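Local coordinates for protein esterase (Rhizomucor miehei, PDB 4WY5) that probably hydrolyses carboxylic esters as a carboxylesterase of the alpha/beta hydrolase fold, at residues A[187-192]-A[255-260]. Sequence-based numbering, arbitrary orientation.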
# COMPACT_ATOMS: atom_id res chain seq x y z
N VAL A 187 -3.26 5.37 -12.37
CA VAL A 187 -2.55 4.37 -11.56
C VAL A 187 -1.15 4.14 -12.14
O VAL A 187 -1.01 3.69 -13.29
CB VAL A 187 -3.33 3.02 -11.47
CG1 VAL A 187 -2.54 1.98 -10.68
CG2 VAL A 187 -4.73 3.21 -10.86
N LEU A 188 -0.12 4.47 -11.37
CA LEU A 188 1.25 4.54 -11.89
C LEU A 188 2.16 3.54 -11.17
O LEU A 188 2.56 3.78 -10.03
CB LEU A 188 1.81 5.97 -11.74
CG LEU A 188 0.88 7.17 -12.07
CD1 LEU A 188 1.52 8.54 -11.79
CD2 LEU A 188 0.33 7.14 -13.52
N ILE A 189 2.51 2.44 -11.84
CA ILE A 189 3.31 1.36 -11.22
C ILE A 189 4.79 1.45 -11.65
O ILE A 189 5.12 1.20 -12.82
CB ILE A 189 2.73 -0.05 -11.58
CG1 ILE A 189 1.22 -0.11 -11.27
CG2 ILE A 189 3.42 -1.17 -10.82
CD1 ILE A 189 0.49 -1.21 -12.02
N TYR A 190 5.66 1.84 -10.70
CA TYR A 190 7.08 2.16 -10.95
C TYR A 190 7.39 2.88 -12.30
O TYR A 190 8.04 2.31 -13.18
CB TYR A 190 7.98 0.89 -10.82
CG TYR A 190 7.42 -0.45 -11.32
CD1 TYR A 190 7.31 -0.75 -12.68
CD2 TYR A 190 7.07 -1.46 -10.41
CE1 TYR A 190 6.82 -1.98 -13.13
CE2 TYR A 190 6.57 -2.71 -10.85
CZ TYR A 190 6.45 -2.96 -12.21
OH TYR A 190 5.96 -4.19 -12.66
N PRO A 191 6.95 4.16 -12.45
CA PRO A 191 7.23 4.94 -13.66
C PRO A 191 8.68 5.42 -13.78
O PRO A 191 9.42 5.41 -12.79
CB PRO A 191 6.32 6.17 -13.51
CG PRO A 191 6.23 6.36 -12.02
CD PRO A 191 6.19 4.94 -11.46
N ALA A 192 9.06 5.85 -14.98
CA ALA A 192 10.33 6.53 -15.25
C ALA A 192 10.05 8.00 -15.50
O ALA A 192 9.11 8.32 -16.24
CB ALA A 192 11.02 5.91 -16.46
N LEU A 255 -2.61 7.15 -7.82
CA LEU A 255 -2.09 6.07 -6.95
C LEU A 255 -0.73 5.67 -7.51
O LEU A 255 -0.63 5.30 -8.68
CB LEU A 255 -3.06 4.88 -6.90
CG LEU A 255 -2.60 3.60 -6.17
CD1 LEU A 255 -2.33 3.82 -4.64
CD2 LEU A 255 -3.58 2.46 -6.39
N LEU A 256 0.32 5.79 -6.71
CA LEU A 256 1.67 5.49 -7.21
C LEU A 256 2.39 4.42 -6.39
O LEU A 256 2.40 4.47 -5.16
CB LEU A 256 2.49 6.77 -7.27
CG LEU A 256 3.84 6.76 -7.99
CD1 LEU A 256 4.14 8.16 -8.46
CD2 LEU A 256 4.97 6.33 -7.05
N PHE A 257 2.96 3.43 -7.09
CA PHE A 257 3.79 2.39 -6.45
C PHE A 257 5.23 2.57 -6.87
O PHE A 257 5.52 2.87 -8.04
CB PHE A 257 3.35 0.98 -6.84
CG PHE A 257 1.96 0.60 -6.38
CD1 PHE A 257 1.77 -0.06 -5.17
CD2 PHE A 257 0.85 0.92 -7.15
CE1 PHE A 257 0.50 -0.42 -4.74
CE2 PHE A 257 -0.43 0.56 -6.74
CZ PHE A 257 -0.61 -0.11 -5.52
N THR A 258 6.12 2.35 -5.91
CA THR A 258 7.55 2.39 -6.15
C THR A 258 8.16 1.08 -5.62
O THR A 258 7.60 0.46 -4.71
CB THR A 258 8.16 3.64 -5.47
OG1 THR A 258 8.75 4.48 -6.46
CG2 THR A 258 9.14 3.28 -4.40
N ALA A 259 9.27 0.62 -6.20
CA ALA A 259 9.91 -0.61 -5.73
C ALA A 259 11.20 -0.33 -4.95
O ALA A 259 12.00 0.51 -5.37
CB ALA A 259 10.19 -1.55 -6.90
N GLU A 260 11.40 -1.01 -3.82
CA GLU A 260 12.53 -0.71 -2.93
C GLU A 260 13.90 -0.86 -3.61
O GLU A 260 14.76 0.00 -3.45
CB GLU A 260 12.51 -1.59 -1.66
CG GLU A 260 13.69 -1.27 -0.71
CD GLU A 260 13.68 -2.06 0.58
OE1 GLU A 260 13.45 -3.29 0.52
OE2 GLU A 260 13.93 -1.46 1.67
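Ile189 lies beside Phe257 on one face of strands 185-189 and 254-259, parallel neighbours in the central sheet of the alpha/beta hydrolase fold; its CG1 meets the ring obliquely, 4.3 Å from CD2. Val187 and Leu255 continue this row, CG1 to CD2 4.4 Å. All four are apolar, as suits a buried layer: helix 302-319 covers Ile189, Leu255 and Phe257. On the other face Leu188, which also touches Ser167 of helix 162-176, meets Leu256 methyl to methyl, CD1 to CD1 4.3 Å. Leu188 turns CG beside its backbone N (chi1 -42°), whereas Leu256 holds CG anti to N, within 3.8 Å of Leu188 O.

Between the rows, Leu188 N donates to Leu255 O, and Leu188 O accepts from Phe257 N at 3.0 Å. The last rung, Tyr190 N to Phe257 O at 2.9 Å, is more bent (145° at the hydrogen), as the chain leaves the strand there. Ile189 CG2 lies over one face of the Tyr190 ring, toward the rim, and the hydroxyl bonds to Ile295 N. Tyr190 also touches Ser161, Asp262 and His292, probably the catalytic triad. Three backbone bonds thus satisfy polar groups between two apolar faces, and the strand ends where Tyr190 borders the probable active site.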